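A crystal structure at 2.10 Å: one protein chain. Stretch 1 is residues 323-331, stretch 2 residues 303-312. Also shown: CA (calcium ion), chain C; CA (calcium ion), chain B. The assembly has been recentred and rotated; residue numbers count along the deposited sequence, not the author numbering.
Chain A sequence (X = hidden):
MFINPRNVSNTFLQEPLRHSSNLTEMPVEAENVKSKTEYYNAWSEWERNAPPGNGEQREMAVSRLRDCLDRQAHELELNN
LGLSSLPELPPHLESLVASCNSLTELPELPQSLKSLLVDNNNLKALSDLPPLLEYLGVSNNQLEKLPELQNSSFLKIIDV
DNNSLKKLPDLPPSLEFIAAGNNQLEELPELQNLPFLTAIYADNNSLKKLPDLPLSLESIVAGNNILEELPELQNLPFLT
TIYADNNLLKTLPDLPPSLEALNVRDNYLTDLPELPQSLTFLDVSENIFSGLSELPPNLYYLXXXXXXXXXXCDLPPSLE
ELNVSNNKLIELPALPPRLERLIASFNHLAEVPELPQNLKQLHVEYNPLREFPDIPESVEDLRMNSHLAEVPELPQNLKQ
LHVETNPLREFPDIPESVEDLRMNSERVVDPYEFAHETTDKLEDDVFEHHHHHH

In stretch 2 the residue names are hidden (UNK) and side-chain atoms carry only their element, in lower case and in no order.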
ATOM      1  N   ASN A 323      -9.116  12.226 -11.914  1.00 20.07           N
ATOM      2  CA  ASN A 323      -8.638  10.896 -11.645  1.00 18.62           C
ATOM      3  C   ASN A 323      -9.365   9.993 -12.613  1.00 17.54           C
ATOM      4  O   ASN A 323     -10.561   9.743 -12.473  1.00 17.83           O
ATOM      5  CB  ASN A 323      -8.940  10.462 -10.217  1.00 18.12           C
ATOM      6  CG  ASN A 323      -8.301   9.138  -9.889  1.00 18.13           C
ATOM      7  OD1 ASN A 323      -7.944   8.381 -10.793  1.00 18.37           O
ATOM      8  ND2 ASN A 323      -8.157   8.841  -8.606  1.00 17.79           N
ATOM      9  N   VAL A 324      -8.645   9.543 -13.628  1.00 17.75           N
ATOM     10  CA  VAL A 324      -9.211   8.643 -14.618  1.00 17.89           C
ATOM     11  C   VAL A 324      -8.288   7.446 -14.617  1.00 17.09           C
ATOM     12  O   VAL A 324      -8.111   6.746 -15.611  1.00 16.91           O
ATOM     13  CB  VAL A 324      -9.246   9.284 -16.001  1.00 17.88           C
ATOM     14  CG1 VAL A 324     -10.274  10.401 -16.015  1.00 17.69           C
ATOM     15  CG2 VAL A 324      -7.873   9.813 -16.358  1.00 17.38           C
ATOM     16  N   SER A 325      -7.685   7.239 -13.460  1.00 17.55           N
ATOM     17  CA  SER A 325      -6.776   6.135 -13.271  1.00 19.10           C
ATOM     18  C   SER A 325      -7.489   4.846 -13.610  1.00 17.35           C
ATOM     19  O   SER A 325      -8.697   4.705 -13.412  1.00 16.56           O
ATOM     20  CB  SER A 325      -6.318   6.069 -11.817  1.00 17.96           C
ATOM     21  OG  SER A 325      -5.429   4.984 -11.643  1.00 28.07           O
ATOM     22  N   ASN A 326      -6.727   3.900 -14.123  1.00 17.82           N
ATOM     23  CA  ASN A 326      -7.267   2.603 -14.442  1.00 16.94           C
ATOM     24  C   ASN A 326      -8.466   2.650 -15.360  1.00 15.71           C
ATOM     25  O   ASN A 326      -9.569   2.248 -15.001  1.00 17.02           O
ATOM     26  CB  ASN A 326      -7.633   1.857 -13.162  1.00 13.58           C
ATOM     27  CG  ASN A 326      -7.989   0.419 -13.433  1.00 14.93           C
ATOM     28  OD1 ASN A 326      -7.455  -0.185 -14.357  1.00 17.10           O
ATOM     29  ND2 ASN A 326      -8.883  -0.140 -12.629  1.00 14.48           N
ATOM     30  N   ASN A 327      -8.239   3.164 -16.552  1.00 16.00           N
ATOM     31  CA  ASN A 327      -9.281   3.210 -17.543  1.00 17.19           C
ATOM     32  C   ASN A 327      -8.649   2.695 -18.800  1.00 16.54           C
ATOM     33  O   ASN A 327      -7.653   1.985 -18.733  1.00 17.40           O
ATOM     34  CB  ASN A 327      -9.822   4.621 -17.700  1.00 17.36           C
ATOM     35  CG  ASN A 327     -10.935   4.900 -16.718  1.00 18.59           C
ATOM     36  OD1 ASN A 327     -11.994   4.277 -16.786  1.00 18.00           O
ATOM     37  ND2 ASN A 327     -10.699   5.814 -15.789  1.00 17.13           N
ATOM     38  N   LYS A 328      -9.216   3.023 -19.945  1.00 18.02           N
ATOM     39  CA  LYS A 328      -8.656   2.529 -21.184  1.00 19.56           C
ATOM     40  C   LYS A 328      -8.354   3.692 -22.089  1.00 20.31           C
ATOM     41  O   LYS A 328      -8.518   3.623 -23.302  1.00 21.41           O
ATOM     42  CB  LYS A 328      -9.629   1.553 -21.834  1.00 20.41           C
ATOM     43  CG  LYS A 328      -9.941   0.365 -20.934  1.00 19.26           C
ATOM     44  CD  LYS A 328      -8.691  -0.459 -20.683  1.00 18.30           C
ATOM     45  CE  LYS A 328      -8.903  -1.476 -19.571  1.00 19.25           C
ATOM     46  NZ  LYS A 328     -10.049  -2.391 -19.836  1.00 17.57           N
ATOM     47  N   LEU A 329      -7.892   4.762 -21.464  1.00 20.90           N
ATOM     48  CA  LEU A 329      -7.545   5.974 -22.170  1.00 23.21           C
ATOM     49  C   LEU A 329      -6.212   5.817 -22.866  1.00 23.61           C
ATOM     50  O   LEU A 329      -5.218   5.435 -22.251  1.00 24.82           O
ATOM     51  CB  LEU A 329      -7.461   7.142 -21.192  1.00 22.55           C
ATOM     52  CG  LEU A 329      -8.802   7.539 -20.586  1.00 21.07           C
ATOM     53  CD1 LEU A 329      -8.587   8.441 -19.383  1.00 22.05           C
ATOM     54  CD2 LEU A 329      -9.638   8.223 -21.652  1.00 20.60           C
ATOM     55  N   ILE A 330      -6.196   6.088 -24.158  1.00 25.26           N
ATOM     56  CA  ILE A 330      -4.949   6.025 -24.889  1.00 29.12           C
ATOM     57  C   ILE A 330      -4.529   7.482 -25.036  1.00 28.83           C
ATOM     58  O   ILE A 330      -3.419   7.795 -25.454  1.00 30.96           O
ATOM     59  CB  ILE A 330      -5.134   5.366 -26.267  1.00 31.09           C
ATOM     60  CG1 ILE A 330      -6.192   6.120 -27.067  1.00 33.56           C
ATOM     61  CG2 ILE A 330      -5.523   3.912 -26.099  1.00 32.74           C
ATOM     62  CD1 ILE A 330      -5.631   6.928 -28.198  1.00 39.94           C
ATOM     63  N   GLU A 331      -5.428   8.372 -24.644  1.00 28.77           N
ATOM     64  CA  GLU A 331      -5.157   9.786 -24.728  1.00 31.00           C
ATOM     65  C   GLU A 331      -6.037  10.577 -23.779  1.00 29.27           C
ATOM     66  O   GLU A 331      -7.214  10.269 -23.598  1.00 28.28           O
ATOM     67  CB  GLU A 331      -5.373  10.263 -26.163  1.00 35.01           C
ATOM     68  CG  GLU A 331      -4.904  11.668 -26.440  1.00 41.46           C
ATOM     69  CD  GLU A 331      -4.920  11.970 -27.928  1.00 44.79           C
ATOM     70  OE1 GLU A 331      -6.018  11.956 -28.521  1.00 44.99           O
ATOM     71  OE2 GLU A 331      -3.835  12.222 -28.499  1.00 49.17           O
ATOM     72  N   UNK A 303     -13.472  11.863 -10.474  1.00 19.68           N
ATOM     73  CA  UNK A 303     -12.814  10.605 -10.240  1.00 19.63           C
ATOM     74  C   UNK A 303     -13.637   9.660 -11.094  1.00 18.64           C
ATOM     75  O   UNK A 303     -14.791   9.373 -10.778  1.00 19.98           O
ATOM     76  c   UNK A 303     -12.887  10.185  -8.783  1.00 19.66           C
ATOM     77  n   UNK A 303     -11.735   8.725  -7.247  1.00 23.99           N
ATOM     78  o   UNK A 303     -11.710   8.216  -9.429  1.00 20.47           O
ATOM     79  c   UNK A 303     -12.056   8.955  -8.509  1.00 21.69           C
ATOM     80  N   UNK A 304     -13.054   9.228 -12.202  1.00 16.46           N
ATOM     81  CA  UNK A 304     -13.719   8.308 -13.112  1.00 17.93           C
ATOM     82  C   UNK A 304     -12.788   7.117 -13.261  1.00 16.93           C
ATOM     83  O   UNK A 304     -12.819   6.395 -14.252  1.00 18.15           O
ATOM     84  c   UNK A 304     -13.940   8.978 -14.460  1.00 16.61           C
ATOM     85  N   UNK A 305     -11.940   6.927 -12.262  1.00 18.11           N
ATOM     86  CA  UNK A 305     -10.992   5.831 -12.296  1.00 18.15           C
ATOM     87  C   UNK A 305     -11.702   4.492 -12.299  1.00 18.14           C
ATOM     88  O   UNK A 305     -12.838   4.365 -11.838  1.00 18.74           O
ATOM     89  c   UNK A 305     -10.060   5.899 -11.083  1.00 17.16           C
ATOM     90  o   UNK A 305     -10.805   5.774  -9.887  1.00 16.34           O
ATOM     91  N   UNK A 306     -11.022   3.493 -12.837  1.00 18.71           N
ATOM     92  CA  UNK A 306     -11.545   2.141 -12.865  1.00 19.81           C
ATOM     93  C   UNK A 306     -12.900   1.985 -13.516  1.00 19.22           C
ATOM     94  O   UNK A 306     -13.798   1.332 -12.994  1.00 20.10           O
ATOM     95  o   UNK A 306     -10.228   1.406 -11.024  1.00 20.12           O
ATOM     96  c   UNK A 306     -11.566   1.580 -11.450  1.00 17.61           C
ATOM     97  N   UNK A 307     -13.039   2.620 -14.663  1.00 17.90           N
ATOM     98  CA  UNK A 307     -14.239   2.501 -15.450  1.00 18.05           C
ATOM     99  C   UNK A 307     -13.656   1.853 -16.671  1.00 17.05           C
ATOM    100  O   UNK A 307     -12.654   1.159 -16.576  1.00 17.98           O
ATOM    101  n   UNK A 307     -15.373   5.276 -13.872  1.00 17.36           N
ATOM    102  o   UNK A 307     -16.895   3.808 -14.623  1.00 19.00           O
ATOM    103  c   UNK A 307     -14.818   3.875 -15.765  1.00 16.65           C
ATOM    104  c   UNK A 307     -15.788   4.328 -14.708  1.00 17.91           C
ATOM    105  N   UNK A 308     -14.265   2.061 -17.818  1.00 17.60           N
ATOM    106  CA  UNK A 308     -13.714   1.490 -19.025  1.00 19.54           C
ATOM    107  C   UNK A 308     -13.632   2.671 -19.967  1.00 19.06           C
ATOM    108  O   UNK A 308     -13.873   2.558 -21.161  1.00 21.60           O
ATOM    109  o   UNK A 308     -12.412  -1.055 -18.864  1.00 23.13           O
ATOM    110  o   UNK A 308     -12.518  -2.344 -20.634  1.00 25.44           O
ATOM    111  c   UNK A 308     -14.637   0.402 -19.569  1.00 19.39           C
ATOM    112  c   UNK A 308     -13.957  -0.470 -20.593  1.00 22.43           C
ATOM    113  c   UNK A 308     -12.887  -1.350 -19.984  1.00 23.72           C
ATOM    114  N   UNK A 309     -13.293   3.820 -19.392  1.00 20.91           N
ATOM    115  CA  UNK A 309     -13.202   5.055 -20.149  1.00 20.78           C
ATOM    116  C   UNK A 309     -12.174   4.947 -21.250  1.00 19.77           C
ATOM    117  O   UNK A 309     -10.980   4.808 -20.993  1.00 19.35           O
ATOM    118  c   UNK A 309     -12.812   6.243 -19.261  1.00 21.43           C
ATOM    119  c   UNK A 309     -13.807   6.389 -18.102  1.00 22.84           C
ATOM    120  c   UNK A 309     -12.766   7.510 -20.101  1.00 17.10           C
ATOM    121  c   UNK A 309     -15.216   6.528 -18.543  1.00 29.63           C
ATOM    122  N   UNK A 310     -12.645   5.017 -22.482  1.00 21.65           N
ATOM    123  CA  UNK A 310     -11.757   4.945 -23.624  1.00 25.33           C
ATOM    124  C   UNK A 310     -11.425   6.348 -24.058  1.00 27.31           C
ATOM    125  O   UNK A 310     -10.432   6.580 -24.739  1.00 30.35           O
ATOM    126  c   UNK A 310     -12.432   4.249 -24.786  1.00 26.58           C
ATOM    127  c   UNK A 310     -13.736   0.434 -27.220  1.00 38.40           C
ATOM    128  n   UNK A 310     -12.910   0.733 -28.213  1.00 40.18           N
ATOM    129  c   UNK A 310     -12.797   2.822 -24.552  1.00 30.26           C
ATOM    130  n   UNK A 310     -13.646   1.104 -26.085  1.00 38.40           N
ATOM    131  c   UNK A 310     -12.675   2.156 -25.881  1.00 34.20           C
ATOM    132  n   UNK A 310     -14.633  -0.526 -27.360  1.00 44.02           N
ATOM    133  N   UNK A 311     -12.284   7.283 -23.689  1.00 27.68           N
ATOM    134  CA  UNK A 311     -12.062   8.660 -24.058  1.00 28.98           C
ATOM    135  C   UNK A 311     -12.766   9.566 -23.081  1.00 27.26           C
ATOM    136  O   UNK A 311     -13.812   9.231 -22.529  1.00 27.08           O
ATOM    137  o   UNK A 311     -13.998   8.801 -25.493  1.00 31.87           O
ATOM    138  c   UNK A 311     -12.590   8.929 -25.468  1.00 29.07           C
ATOM    139  N   UNK A 312     -12.160  10.719 -22.866  1.00 27.65           N
ATOM    140  CA  UNK A 312     -12.711  11.709 -21.977  1.00 28.69           C
ATOM    141  C   UNK A 312     -13.130  12.874 -22.835  1.00 28.07           C
ATOM    142  O   UNK A 312     -12.414  13.265 -23.758  1.00 27.74           O
ATOM    143  c   UNK A 312     -12.527  11.003 -18.994  1.00 34.05           C
ATOM    144  c   UNK A 312     -11.659  12.198 -20.987  1.00 30.15           C
ATOM    145  c   UNK A 312     -10.244  12.033 -18.967  1.00 32.44           C
ATOM    146  c   UNK A 312     -11.281  11.310 -19.815  1.00 31.89           C
TER
HETATM  147 CA    CA C2002     -12.055  -1.028 -16.601  1.00 19.20          CA
HETATM  148 CA    CA B2001      -6.579  -1.704 -15.755  1.00 18.84          CA
HETATM  149  O   HOH W   1      -8.272   7.921 -25.099  1.00 25.88           O
HETATM  150  O   HOH W   2      -9.290   3.873 -25.977  1.00 52.51           O
HETATM  151  O   HOH W   3      -9.655  11.078 -23.995  1.00 29.17           O
HETATM  152  O   HOH W   4      -9.975   0.088 -16.682  1.00 15.32           O
HETATM  153  O   HOH W   5      -6.645   0.036 -17.294  1.00 22.45           O
HETATM  154  O   HOH W   6      -6.906  -2.987 -13.989  1.00 20.04           O
HETATM  155  O   HOH W   7      -4.450  -1.498 -15.154  1.00 24.95           O
HETATM  156  O   HOH W   8     -11.548  -1.440 -14.390  1.00 19.09           O

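Position 303 carries two side-chain carbons, the second bearing one oxygen and one nitrogen, a carboxamide. Its backbone pairs in parallel with Asn-323 (CA to CA 4.4 Å), and both side chains lie on the same face of the sheet; this is Asn-303, whose chi1 of -173° matches that of Asn-323. Position 304 has a single side-chain carbon, 4.2 Å from Val-324 CG1, and is Ala-304. Its N donates to Asn-323 O at 2.6 Å.

At 305 one carbon is followed by one oxygen, the mark of a serine. Ser-305 N and OG both donate to Asn-303 OD1, at 3.1 and 2.6 Å, while its CB lies 3.3 Å from Asn-323 OD1. Position 306 again shows a carbon and then an oxygen. That oxygen accepts a hydrogen bond from Asn-326 ND2 at 2.6 Å, and the residue is Ser-306.

Position 307 repeats the two carbons with an oxygen and a nitrogen on the second, and its CB lies 3.0 Å from Asn-327 OD1. It is Asn-307; ND2 donates to Ala-304 O at 2.8 Å, much as Asn-327 ND2 donates to Val-324 O at 2.8 Å. Three carbons ending in two oxygens occupy 308. One oxygen is 2.6 Å from Lys-328 NZ, a salt bridge that fits a carboxylate: Glu-308, with OE2 facing the lysine and OE1 binding a calcium ion at 2.3 Å.

Position 309 has four carbons, forked at the first, with one arm two carbons long, hence Ile-309. Its CG2 packs 3.6 Å from Leu-329 CD2. At 310, three carbons lead to a nitrogen and then a carbon with two more nitrogens, a guanidinium. Arg-310 points away from stretch 1, although its CG comes within 4.4 Å of Lys-328 CB. A carbon and an oxygen at 311 give Ser-311, directed away; its CA is 3.4 Å from Leu-329 CD2. Four carbons forked at the second define 312 as Leu-312, with CD1 3.4 Å from Val-324 CG1 and CG 4.0 Å from Leu-329 CD2.

The contact joins backbone pairing to an asparagine clasp. Asn-327 ND2 donates to Ala-304 O at 2.7 Å, while its OD1 accepts from Asn-307 N and Ile-309 N, both at 2.9 Å, so one carboxamide satisfies three backbone groups across the gap. Lys-328 N continues the pairing to Ile-309 O at 2.7 Å. Val-324 and Leu-329 supply apolar packing, and water 1 links Arg-310 O (2.6 Å) to Glu-331 N (2.9 Å).

Stretch 2 303-312: NASSNEIRSL
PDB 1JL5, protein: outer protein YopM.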